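Local structure of glyceraldehyde-3-phosphate dehydrogenase (Sulfolobus solfataricus, 1B7G) at residues 23-28 with 316-321; 42-47 with 63-68; 81-86 with 91-96; 196-199 with 205-208; 259-264 with 277-282. The protein catalyses the phosphorylating oxidation of D-glyceraldehyde 3-phosphate in glycolysis, accepting both NAD and NADP as cofactor with a marked preference for NADP. The protein carries 1 engineered substitution. One frame throughout, in Å; residues are numbered along the deposited sequence.

Contact 1: 23-28 with 316-321; sequences QPDMKL and MKLMSA
Asp-25 meets Leu-318 and Met-319 through one carboxylate oxygen, with two methyl groups converging on OD2. The S-methyl comes nearer, Met-319 CE to Asp-25 OD2 being 3.5 Å, the two side chains coming from opposite directions. Leu-318 CD1, 3.8 Å from Asp-25 OD2, approaches at a slant. With chi1 of 58°, the aspartate CG sits between the backbone N and the carbonyl carbon, and the short side chain thereby reaches out to the loop 316-321. Met-319 starts with a similar first torsion but bends at its end (chi3 76°), which turns CE in to the carboxylate. These contacts are van der Waals in kind. The polar grip on Asp-25 lies elsewhere, in a salt bridge from OD1 to Arg-313, whose helix also packs against Met-319. That helix, 304-315, closes in a Schellman motif with Lys-317 at positive phi, and the turn presents Leu-318 and Met-319 to the aspartate. Asp-25 itself stands just ahead of strand 26-32, which pairs with strand 2-7 on one side in the parallel sheet. The contact thus lies near the surface, where the loop joining helices 304-315 and 321-331 passes the start of strand 26-32.

Contact 2: 42-47 with 63-68; sequences IAHRRG and SGIPVA
The imidazole of His-44 receives the Pro-66 ring over one face. Pro-66 CD stands 3.6 Å from the centroid of the His-44 ring and 21° off its normal, a CH-pi contact displaced from the centre toward the rim. The proline lies across the histidine at roughly a right angle, with CG beside CD: Pro-66 CD is 3.4 Å from His-44 NE2, and Pro-66 CG is 3.4 Å from His-44 CE1. The outer half of the imidazole therefore carries the proline. A chi1 of 176° sends CG of His-44 away from its backbone N and out from the last turn of helix 38-45, while chi2 of 42° turns the ring to face the proline. Ile-65 fills in closer to the helix. Its CG1 lies beside the backbone N, which leaves the branch methyl CG2 anti to that N and 3.7 Å from His-44 CB, the two side chains running past one another in opposite senses. Behind this, an ST turn shapes the loop: Ile-65 N donates to Ser-63 OG over 3.2 Å, in a nearly straight bond. Ile-50 of the neighbouring edge strand touches both His-44 and Ile-65, and Tyr-253 of the second subunit packs on Ile-65. Chemically, Pro-66 CD is bonded to an amide nitrogen and so somewhat electron-poor; its hydrogens should suit the pi face, probably more so when the imidazole is neutral.

Contact 3: 81-86 with 91-96; sequences VVDTTP and AQYKPI
Asp-83 OD1 is gripped twice by Thr-85, while the other carboxylate oxygen faces Tyr-93. The threonine hydroxyl donates on the syn side of OD1, with Thr-85 OG1 2.6 Å from Asp-83 OD1. The backbone amide comes from the anti side, 34° out of the carboxylate plane, with Thr-85 N 3.1 Å from Asp-83 OD1; this bond makes an Asx turn where the strand ends. Two donors from one residue should fix the rotation of the carboxylate, and OD2 has a further partner in the hydroxyl of Tyr-97. That same OD2 lies 3.8 Å from Tyr-93 CB, so the acid touches the root of the tyrosine rather than its hydroxyl, and the carboxylate and ring planes stand 69° apart. On the ring itself, Thr-85 CG2 makes a looser contact, 4.4 Å from Tyr-93 CD2. A chi1 of -177° carries the Asp-83 carboxylate off the strand toward the helix. The contact belongs to the beta-alpha-beta unit of strand 80-83, helix 89-99 and strand 103-106 in the Rossmann-type domain. Strand 2-7 flanks strand 80-83, its Asn-7 touching both Thr-85 and Tyr-93, while helix 71-77 packs against the tyrosine through Val-71.

Contact 4: 196-199 with 205-208; sequences DVNS and DIAT
The flat group here is the amide of Asn-198, and the branch methyl of Ile-206 lies to one side of its plane, displaced toward the oxygen and nitrogen end. Ile-206 CG2 is 3.8 Å from Asn-198 OD1 and 4.0 Å from Asn-198 ND2, so it touches both ends of the amide almost equally. The amide's polar atoms are engaged otherwise: ND2 donates to the carbonyls of Ile-201 and Leu-204 in the loop that follows, which should hold the group in its orientation. OD1 is hydrogen-bonded to a water (Asn-198 OD1 to water 1, 2.8 Å), and this water accepts from the strand (Ile-206 N to water 1, 3.1 Å), bridging helix and strand. Deeper in, Val-197 straddles the other arm of the isoleucine: its CG1 and CG2 are each 3.9 Å from Ile-206 CD1. The isoleucine divides its work through its torsions, chi1 of 172° and chi2 of 164° extending CG1 and CD1 toward the valine while CG2 stays by the asparagine. Val-197 also packs on Leu-144 and Leu-145 of helix 139-152. The result is a short helix packed on one face of the mixed, largely antiparallel sheet of the catalytic domain of a glyceraldehyde-3-phosphate dehydrogenase. Helix 193-198 starts at His-193, a residue of the inorganic phosphate site, and Ile-206 touches Ala-194, a probable substrate-binding residue.

Contact 5: 259-264 with 277-282; sequences AELVEV and EVMIFS
Leu-261 reaches from helix 258-267 to strand 278-288 and makes its contact at the far end. Its CB points to the strand but stays short of it. Next, CG is set beside the backbone N by chi1 of -69°, and it serves to aim the branches rather than to touch. One branch, CD1, enters between two side chains of the strand, while CD2 takes no close part. On one flank of the methyl is a sulfur, with Leu-261 CD1 3.9 Å from Met-279 SD. On another is an aromatic ring, Leu-261 CD1 lying 3.9 Å from Phe-281 CZ. The two partners are seen from CD1 at about 118°, so the methyl is wedged between them. Helix and strand belong to a beta-alpha-beta unit in which the chain leaves strand 246-249, crosses through helix 258-267 and returns in strand 278-288, parallel to and beside the first; Ile-249 of that first strand also touches Leu-261. Met-279 and Phe-281, two apart on the strand, both bring their side chains to the helix. The methionine runs past the leucine in the opposite sense; its chain places SD against the methyl, and the bend beyond the sulfur takes CE away from it. Phe-281 approaches from the opposing direction, with CZ the atom in contact. The Met-279 side chain lies about 8 Å from that of His-219 of the catalytic site. On the helix, Glu-263 forms a salt bridge with Lys-14 of the second subunit.

In the fold
Contacts 1, 2 and 3 gather in the Rossmann-type cofactor domain, contacts 4 and 5 in the catalytic domain. Contact 1 spans nearly the whole chain, bringing the loop between the last two helices back to the parallel sheet that contact 3 also reaches, about 20 Å away between centres. The other four lie within the span of chain that contact 1 closes and follow one another in series. Contacts 4 and 5 share the mixed sheet, their centres about 25 Å apart, whereas the centres of contacts 2 and 4 lie about 42 Å apart on opposite sides of the chain's centre. Contacts 2 and 5 both touch the second subunit. The C-terminal helices thus return to the first domain after the catalytic domain is complete.

Contact 1: 23-28 with 316-321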
# COMPACT_ATOMS: atom_id res chain seq x y z
N GLN A 23 -8.87 -12.06 -16.98
CA GLN A 23 -10.05 -12.85 -17.35
C GLN A 23 -9.67 -13.85 -18.46
O GLN A 23 -8.94 -13.45 -19.38
CB GLN A 23 -11.15 -11.92 -17.85
CG GLN A 23 -11.76 -11.00 -16.79
CD GLN A 23 -11.97 -11.63 -15.45
OE1 GLN A 23 -12.85 -12.49 -15.24
NE2 GLN A 23 -11.12 -11.26 -14.47
N PRO A 24 -10.19 -15.05 -18.42
CA PRO A 24 -9.91 -16.05 -19.46
C PRO A 24 -10.59 -15.74 -20.78
O PRO A 24 -10.15 -16.23 -21.84
CB PRO A 24 -10.46 -17.35 -18.88
CG PRO A 24 -11.53 -16.90 -17.94
CD PRO A 24 -11.03 -15.60 -17.34
N ASP A 25 -11.68 -14.98 -20.77
CA ASP A 25 -12.47 -14.74 -21.98
C ASP A 25 -12.39 -13.34 -22.49
O ASP A 25 -13.20 -12.86 -23.31
CB ASP A 25 -13.95 -15.11 -21.72
CG ASP A 25 -14.54 -14.31 -20.55
OD1 ASP A 25 -13.79 -13.84 -19.67
OD2 ASP A 25 -15.77 -14.18 -20.49
N MET A 26 -11.42 -12.56 -21.98
CA MET A 26 -11.27 -11.21 -22.46
C MET A 26 -9.81 -10.92 -22.82
O MET A 26 -8.91 -11.48 -22.20
CB MET A 26 -11.68 -10.24 -21.30
CG MET A 26 -13.10 -10.42 -20.83
SD MET A 26 -13.62 -9.08 -19.68
CE MET A 26 -15.18 -9.72 -19.16
N LYS A 27 -9.60 -9.93 -23.66
CA LYS A 27 -8.23 -9.48 -23.90
C LYS A 27 -8.23 -7.96 -23.87
O LYS A 27 -9.10 -7.32 -24.47
CB LYS A 27 -7.61 -10.05 -25.17
CG LYS A 27 -7.69 -9.30 -26.46
CD LYS A 27 -7.39 -10.22 -27.65
CE LYS A 27 -7.06 -9.44 -28.91
NZ LYS A 27 -7.06 -10.32 -30.12
N LEU A 28 -7.24 -7.40 -23.18
CA LEU A 28 -7.11 -5.95 -23.12
C LEU A 28 -6.54 -5.43 -24.44
O LEU A 28 -5.37 -5.66 -24.74
CB LEU A 28 -6.19 -5.53 -21.98
CG LEU A 28 -5.91 -4.02 -21.87
CD1 LEU A 28 -7.15 -3.23 -21.49
CD2 LEU A 28 -4.81 -3.79 -20.83
N MET A 316 -22.59 -7.92 -23.11
CA MET A 316 -22.27 -8.74 -24.29
C MET A 316 -22.94 -10.10 -24.24
O MET A 316 -22.64 -10.94 -25.08
CB MET A 316 -20.77 -8.95 -24.39
CG MET A 316 -19.93 -7.70 -24.42
SD MET A 316 -20.21 -6.70 -25.89
CE MET A 316 -19.40 -7.75 -27.11
N LYS A 317 -23.78 -10.35 -23.26
CA LYS A 317 -24.53 -11.59 -23.12
C LYS A 317 -23.61 -12.80 -23.21
O LYS A 317 -23.89 -13.78 -23.90
CB LYS A 317 -25.59 -11.62 -24.24
CG LYS A 317 -26.49 -10.39 -24.26
CD LYS A 317 -27.38 -10.33 -25.51
CE LYS A 317 -26.60 -9.93 -26.75
NZ LYS A 317 -27.50 -9.88 -27.95
N LEU A 318 -22.50 -12.77 -22.45
CA LEU A 318 -21.52 -13.85 -22.54
C LEU A 318 -21.87 -15.09 -21.78
O LEU A 318 -21.46 -16.18 -22.19
CB LEU A 318 -20.14 -13.35 -22.10
CG LEU A 318 -19.54 -12.20 -22.88
CD1 LEU A 318 -18.16 -11.83 -22.35
CD2 LEU A 318 -19.44 -12.51 -24.39
N MET A 319 -22.60 -14.97 -20.67
CA MET A 319 -22.90 -16.08 -19.79
C MET A 319 -23.83 -15.65 -18.65
O MET A 319 -24.23 -14.49 -18.59
CB MET A 319 -21.61 -16.65 -19.18
CG MET A 319 -20.89 -15.60 -18.30
SD MET A 319 -19.33 -16.28 -17.71
CE MET A 319 -18.32 -16.17 -19.17
N SER A 320 -24.19 -16.58 -17.79
CA SER A 320 -25.18 -16.30 -16.76
C SER A 320 -24.56 -15.38 -15.69
O SER A 320 -23.34 -15.31 -15.66
CB SER A 320 -25.69 -17.58 -16.14
OG SER A 320 -24.78 -18.18 -15.23
N ALA A 321 -25.41 -14.85 -14.81
CA ALA A 321 -24.98 -14.00 -13.71
C ALA A 321 -24.02 -14.78 -12.82
O ALA A 321 -22.93 -14.35 -12.45
CB ALA A 321 -26.19 -13.55 -12.88

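Contact 2: 42-47 with 63-68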
# COMPACT_ATOMS: atom_id res chain seq x y z
N ILE A 42 4.45 3.47 -16.41
CA ILE A 42 4.34 2.11 -15.89
C ILE A 42 3.46 1.21 -16.74
O ILE A 42 3.83 0.03 -16.92
CB ILE A 42 3.94 2.11 -14.40
CG1 ILE A 42 5.01 2.86 -13.62
CG2 ILE A 42 3.77 0.66 -13.92
CD1 ILE A 42 4.82 2.97 -12.13
N ALA A 43 2.40 1.71 -17.34
CA ALA A 43 1.58 0.90 -18.23
C ALA A 43 2.41 0.49 -19.46
O ALA A 43 2.42 -0.67 -19.91
CB ALA A 43 0.38 1.72 -18.69
N HIS A 44 3.04 1.51 -20.08
CA HIS A 44 3.87 1.34 -21.23
C HIS A 44 4.95 0.25 -21.00
O HIS A 44 5.10 -0.63 -21.84
CB HIS A 44 4.61 2.61 -21.67
CG HIS A 44 5.53 2.26 -22.83
ND1 HIS A 44 5.08 1.42 -23.83
CD2 HIS A 44 6.81 2.57 -23.13
CE1 HIS A 44 6.06 1.25 -24.71
NE2 HIS A 44 7.11 1.93 -24.31
N ARG A 45 5.63 0.34 -19.87
CA ARG A 45 6.63 -0.63 -19.49
C ARG A 45 6.07 -2.02 -19.32
O ARG A 45 6.77 -2.99 -19.63
CB ARG A 45 7.37 -0.18 -18.22
CG ARG A 45 8.34 0.97 -18.52
CD ARG A 45 9.27 1.23 -17.36
NE ARG A 45 10.43 0.36 -17.32
CZ ARG A 45 10.48 -0.85 -16.78
NH1 ARG A 45 9.42 -1.39 -16.20
NH2 ARG A 45 11.62 -1.53 -16.83
N ARG A 46 4.81 -2.17 -18.94
CA ARG A 46 4.20 -3.49 -18.87
C ARG A 46 3.68 -3.96 -20.22
O ARG A 46 2.97 -4.97 -20.28
CB ARG A 46 3.06 -3.47 -17.85
CG ARG A 46 3.58 -3.44 -16.42
CD ARG A 46 2.45 -3.64 -15.43
NE ARG A 46 1.60 -4.78 -15.78
CZ ARG A 46 0.30 -4.82 -15.48
NH1 ARG A 46 -0.28 -3.80 -14.85
NH2 ARG A 46 -0.41 -5.89 -15.82
N GLY A 47 3.88 -3.20 -21.30
CA GLY A 47 3.43 -3.62 -22.61
C GLY A 47 2.01 -3.23 -22.96
O GLY A 47 1.46 -3.61 -24.01
N SER A 63 7.10 12.90 -24.18
CA SER A 63 7.60 12.06 -23.11
C SER A 63 8.42 10.88 -23.59
O SER A 63 9.09 10.20 -22.81
CB SER A 63 6.39 11.52 -22.30
OG SER A 63 5.56 10.72 -23.13
N GLY A 64 8.27 10.51 -24.86
CA GLY A 64 8.98 9.35 -25.37
C GLY A 64 8.14 8.09 -25.21
O GLY A 64 8.59 7.00 -25.58
N ILE A 65 6.93 8.23 -24.64
CA ILE A 65 6.08 7.02 -24.54
C ILE A 65 5.32 6.93 -25.85
O ILE A 65 4.69 7.91 -26.27
CB ILE A 65 5.12 7.14 -23.34
CG1 ILE A 65 5.92 7.31 -22.04
CG2 ILE A 65 4.22 5.92 -23.24
CD1 ILE A 65 5.05 7.66 -20.84
N PRO A 66 5.41 5.81 -26.55
CA PRO A 66 4.72 5.67 -27.81
C PRO A 66 3.21 5.65 -27.62
O PRO A 66 2.74 5.09 -26.64
CB PRO A 66 5.22 4.33 -28.34
CG PRO A 66 5.68 3.58 -27.14
CD PRO A 66 6.15 4.60 -26.14
N VAL A 67 2.48 6.14 -28.59
CA VAL A 67 1.06 6.22 -28.70
C VAL A 67 0.52 5.33 -29.83
O VAL A 67 0.75 5.60 -31.01
CB VAL A 67 0.65 7.68 -29.04
CG1 VAL A 67 -0.85 7.78 -29.30
CG2 VAL A 67 1.06 8.64 -27.95
N ALA A 68 -0.33 4.38 -29.51
CA ALA A 68 -0.86 3.42 -30.46
C ALA A 68 -1.89 3.97 -31.41
O ALA A 68 -2.11 3.39 -32.48
CB ALA A 68 -1.38 2.21 -29.70

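Contact 3: 81-86 with 91-96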
# COMPACT_ATOMS: atom_id res chain seq x y z
N VAL A 81 -16.20 -0.87 -24.65
CA VAL A 81 -15.32 0.04 -23.95
C VAL A 81 -15.71 0.17 -22.46
O VAL A 81 -16.93 0.27 -22.21
CB VAL A 81 -15.40 1.45 -24.55
CG1 VAL A 81 -14.39 2.38 -23.86
CG2 VAL A 81 -15.16 1.45 -26.06
N VAL A 82 -14.76 0.08 -21.56
CA VAL A 82 -14.94 0.38 -20.15
C VAL A 82 -14.51 1.86 -19.94
O VAL A 82 -13.33 2.22 -20.03
CB VAL A 82 -14.18 -0.46 -19.13
CG1 VAL A 82 -14.56 -0.03 -17.69
CG2 VAL A 82 -14.52 -1.95 -19.26
N ASP A 83 -15.50 2.72 -19.78
CA ASP A 83 -15.22 4.15 -19.62
C ASP A 83 -15.00 4.45 -18.14
O ASP A 83 -15.92 4.25 -17.35
CB ASP A 83 -16.35 4.99 -20.21
CG ASP A 83 -16.10 6.49 -20.14
OD1 ASP A 83 -15.73 7.03 -19.07
OD2 ASP A 83 -16.32 7.16 -21.17
N THR A 84 -13.80 4.90 -17.83
CA THR A 84 -13.40 5.22 -16.46
C THR A 84 -12.82 6.62 -16.41
O THR A 84 -11.88 6.90 -15.65
CB THR A 84 -12.41 4.22 -15.87
OG1 THR A 84 -11.22 4.16 -16.65
CG2 THR A 84 -12.99 2.82 -15.79
N THR A 85 -13.35 7.51 -17.22
CA THR A 85 -12.96 8.89 -17.30
C THR A 85 -13.55 9.68 -16.11
O THR A 85 -14.52 9.23 -15.51
CB THR A 85 -13.50 9.53 -18.60
OG1 THR A 85 -14.94 9.47 -18.63
CG2 THR A 85 -12.94 8.79 -19.81
N PRO A 86 -13.12 10.90 -15.93
CA PRO A 86 -13.59 11.72 -14.81
C PRO A 86 -15.07 11.96 -14.83
O PRO A 86 -15.73 11.82 -15.88
CB PRO A 86 -12.69 12.94 -14.88
CG PRO A 86 -11.52 12.57 -15.74
CD PRO A 86 -12.03 11.55 -16.72
N ALA A 91 -20.16 11.18 -20.49
CA ALA A 91 -21.22 11.78 -21.26
C ALA A 91 -20.68 12.45 -22.52
O ALA A 91 -21.39 12.59 -23.51
CB ALA A 91 -21.94 12.83 -20.40
N GLN A 92 -19.44 12.92 -22.46
CA GLN A 92 -18.79 13.51 -23.62
C GLN A 92 -18.40 12.41 -24.59
O GLN A 92 -18.53 12.63 -25.79
CB GLN A 92 -17.57 14.31 -23.18
CG GLN A 92 -17.95 15.53 -22.33
CD GLN A 92 -16.72 16.33 -21.92
OE1 GLN A 92 -15.67 16.25 -22.55
NE2 GLN A 92 -16.86 17.11 -20.86
N TYR A 93 -18.03 11.22 -24.10
CA TYR A 93 -17.73 10.12 -25.00
C TYR A 93 -18.97 9.34 -25.43
O TYR A 93 -18.94 8.69 -26.49
CB TYR A 93 -16.69 9.16 -24.42
CG TYR A 93 -15.28 9.65 -24.59
CD1 TYR A 93 -14.61 9.45 -25.80
CD2 TYR A 93 -14.61 10.29 -23.57
CE1 TYR A 93 -13.32 9.91 -25.98
CE2 TYR A 93 -13.32 10.76 -23.73
CZ TYR A 93 -12.69 10.55 -24.95
OH TYR A 93 -11.40 10.99 -25.10
N LYS A 94 -20.10 9.45 -24.72
CA LYS A 94 -21.28 8.69 -25.13
C LYS A 94 -21.65 8.80 -26.60
O LYS A 94 -21.80 7.78 -27.30
CB LYS A 94 -22.43 8.95 -24.16
CG LYS A 94 -23.75 8.29 -24.54
CD LYS A 94 -23.62 6.78 -24.58
CE LYS A 94 -24.92 6.14 -25.06
NZ LYS A 94 -26.10 6.56 -24.29
N PRO A 95 -21.78 9.96 -27.19
CA PRO A 95 -22.07 10.10 -28.61
C PRO A 95 -21.02 9.46 -29.51
O PRO A 95 -21.36 8.88 -30.55
CB PRO A 95 -22.17 11.60 -28.84
CG PRO A 95 -21.51 12.24 -27.67
CD PRO A 95 -21.68 11.29 -26.51
N ILE A 96 -19.74 9.51 -29.15
CA ILE A 96 -18.69 8.84 -29.93
C ILE A 96 -18.84 7.34 -29.95
O ILE A 96 -18.86 6.69 -31.01
CB ILE A 96 -17.31 9.30 -29.43
CG1 ILE A 96 -17.19 10.82 -29.66
CG2 ILE A 96 -16.18 8.58 -30.12
CD1 ILE A 96 -16.17 11.53 -28.83

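Contact 4: 196-199 with 205-208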
# COMPACT_ATOMS: atom_id res chain seq x y z
N ASP A 196 -29.21 6.91 -6.49
CA ASP A 196 -28.42 5.90 -7.20
C ASP A 196 -28.81 4.51 -6.80
O ASP A 196 -28.96 3.69 -7.72
CB ASP A 196 -26.93 6.17 -7.11
CG ASP A 196 -26.56 7.49 -7.80
OD1 ASP A 196 -27.46 8.03 -8.46
OD2 ASP A 196 -25.46 8.03 -7.63
N VAL A 197 -29.10 4.23 -5.53
CA VAL A 197 -29.58 2.90 -5.13
C VAL A 197 -30.92 2.59 -5.84
O VAL A 197 -31.20 1.45 -6.31
CB VAL A 197 -29.73 2.85 -3.62
CG1 VAL A 197 -30.57 1.68 -3.08
CG2 VAL A 197 -28.39 2.77 -2.86
N ASN A 198 -31.79 3.60 -5.89
CA ASN A 198 -33.09 3.49 -6.52
C ASN A 198 -33.03 3.32 -8.04
O ASN A 198 -33.99 2.88 -8.67
CB ASN A 198 -33.91 4.76 -6.22
CG ASN A 198 -34.64 4.71 -4.88
OD1 ASN A 198 -34.86 5.77 -4.29
ND2 ASN A 198 -35.04 3.54 -4.46
N SER A 199 -31.90 3.63 -8.68
CA SER A 199 -31.73 3.38 -10.10
C SER A 199 -31.55 1.87 -10.34
O SER A 199 -31.62 1.39 -11.47
CB SER A 199 -30.45 4.07 -10.59
OG SER A 199 -29.29 3.33 -10.17
N ASP A 205 -37.55 2.46 -0.10
CA ASP A 205 -37.61 3.77 0.62
C ASP A 205 -36.22 3.94 1.29
O ASP A 205 -35.94 3.33 2.33
CB ASP A 205 -38.71 3.67 1.66
CG ASP A 205 -38.79 4.81 2.65
OD1 ASP A 205 -37.96 5.73 2.63
OD2 ASP A 205 -39.70 4.82 3.49
N ILE A 206 -35.38 4.75 0.70
CA ILE A 206 -34.00 4.93 1.20
C ILE A 206 -33.66 6.42 1.23
O ILE A 206 -34.05 7.21 0.38
CB ILE A 206 -32.93 4.17 0.37
CG1 ILE A 206 -31.51 4.54 0.81
CG2 ILE A 206 -33.11 4.53 -1.10
CD1 ILE A 206 -30.40 3.59 0.33
N ALA A 207 -32.98 6.81 2.33
CA ALA A 207 -32.50 8.18 2.41
C ALA A 207 -31.09 8.13 2.96
O ALA A 207 -30.75 7.31 3.82
CB ALA A 207 -33.48 9.08 3.20
N THR A 208 -30.22 8.97 2.46
CA THR A 208 -28.82 8.94 2.86
C THR A 208 -28.28 10.36 3.09
O THR A 208 -28.73 11.29 2.44
CB THR A 208 -27.92 8.35 1.75
OG1 THR A 208 -28.17 9.06 0.55
CG2 THR A 208 -28.17 6.85 1.54
O HOH W 1 -36.01 6.41 -1.85

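Contact 5: 259-264 with 277-282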
# COMPACT_ATOMS: atom_id res chain seq x y z
N ALA A 259 -7.11 2.02 8.66
CA ALA A 259 -5.67 1.91 8.47
C ALA A 259 -5.14 0.51 8.78
O ALA A 259 -4.23 0.03 8.11
CB ALA A 259 -4.92 2.99 9.30
N GLU A 260 -5.66 -0.18 9.78
CA GLU A 260 -5.28 -1.55 10.10
C GLU A 260 -5.78 -2.53 9.05
O GLU A 260 -5.12 -3.54 8.79
CB GLU A 260 -5.82 -1.95 11.50
CG GLU A 260 -5.01 -1.15 12.56
CD GLU A 260 -5.67 -1.18 13.92
OE1 GLU A 260 -6.90 -1.47 14.01
OE2 GLU A 260 -4.96 -0.92 14.92
N LEU A 261 -6.92 -2.21 8.42
CA LEU A 261 -7.44 -3.04 7.33
C LEU A 261 -6.54 -2.87 6.12
O LEU A 261 -6.23 -3.88 5.49
CB LEU A 261 -8.91 -2.73 7.03
CG LEU A 261 -9.88 -3.15 8.16
CD1 LEU A 261 -11.28 -2.62 7.93
CD2 LEU A 261 -9.90 -4.66 8.34
N VAL A 262 -6.07 -1.64 5.84
CA VAL A 262 -5.12 -1.45 4.71
C VAL A 262 -3.88 -2.30 5.00
O VAL A 262 -3.35 -3.00 4.16
CB VAL A 262 -4.71 -0.01 4.49
CG1 VAL A 262 -3.56 0.19 3.45
CG2 VAL A 262 -5.89 0.82 4.01
N GLU A 263 -3.41 -2.26 6.24
CA GLU A 263 -2.32 -3.07 6.67
C GLU A 263 -2.57 -4.57 6.45
O GLU A 263 -1.66 -5.24 5.97
CB GLU A 263 -1.94 -2.85 8.15
CG GLU A 263 -0.51 -3.29 8.42
CD GLU A 263 0.60 -2.41 7.95
OE1 GLU A 263 0.43 -1.37 7.27
OE2 GLU A 263 1.77 -2.77 8.23
N VAL A 264 -3.71 -5.09 6.85
CA VAL A 264 -4.04 -6.50 6.62
C VAL A 264 -3.83 -6.87 5.15
O VAL A 264 -3.25 -7.91 4.84
CB VAL A 264 -5.48 -6.82 7.03
CG1 VAL A 264 -5.94 -8.18 6.46
CG2 VAL A 264 -5.59 -6.82 8.56
N GLU A 277 -14.04 -6.03 -1.44
CA GLU A 277 -15.19 -6.49 -0.71
C GLU A 277 -15.74 -5.45 0.28
O GLU A 277 -14.94 -4.69 0.85
CB GLU A 277 -14.84 -7.74 0.10
CG GLU A 277 -14.31 -8.90 -0.79
CD GLU A 277 -12.81 -8.84 -1.04
OE1 GLU A 277 -12.14 -7.91 -0.54
OE2 GLU A 277 -12.29 -9.74 -1.76
N VAL A 278 -17.03 -5.51 0.57
CA VAL A 278 -17.62 -4.63 1.62
C VAL A 278 -17.14 -5.18 2.94
O VAL A 278 -17.24 -6.41 3.13
CB VAL A 278 -19.16 -4.63 1.54
CG1 VAL A 278 -19.81 -3.87 2.71
CG2 VAL A 278 -19.60 -3.94 0.24
N MET A 279 -16.55 -4.36 3.83
CA MET A 279 -15.97 -4.82 5.07
C MET A 279 -16.90 -4.56 6.27
O MET A 279 -16.92 -3.44 6.79
CB MET A 279 -14.62 -4.15 5.34
CG MET A 279 -13.48 -4.59 4.43
SD MET A 279 -12.20 -3.34 4.23
CE MET A 279 -12.81 -2.37 2.91
N ILE A 280 -17.74 -5.53 6.62
CA ILE A 280 -18.71 -5.32 7.70
C ILE A 280 -18.10 -5.67 9.05
O ILE A 280 -17.53 -6.74 9.23
CB ILE A 280 -19.99 -6.16 7.50
CG1 ILE A 280 -20.71 -5.72 6.22
CG2 ILE A 280 -20.91 -6.04 8.72
CD1 ILE A 280 -21.91 -6.54 5.84
N PHE A 281 -18.20 -4.72 9.98
CA PHE A 281 -17.72 -4.95 11.34
C PHE A 281 -18.69 -5.85 12.08
O PHE A 281 -19.84 -5.46 12.33
CB PHE A 281 -17.54 -3.59 12.07
CG PHE A 281 -16.34 -2.87 11.47
CD1 PHE A 281 -16.47 -2.10 10.32
CD2 PHE A 281 -15.08 -3.05 12.04
CE1 PHE A 281 -15.38 -1.47 9.79
CE2 PHE A 281 -13.97 -2.42 11.49
CZ PHE A 281 -14.13 -1.65 10.37
N SER A 282 -18.28 -7.10 12.31
CA SER A 282 -19.14 -8.11 12.88
C SER A 282 -19.65 -7.83 14.28
O SER A 282 -20.84 -8.11 14.52
CB SER A 282 -18.50 -9.51 12.83
OG SER A 282 -17.46 -9.65 13.76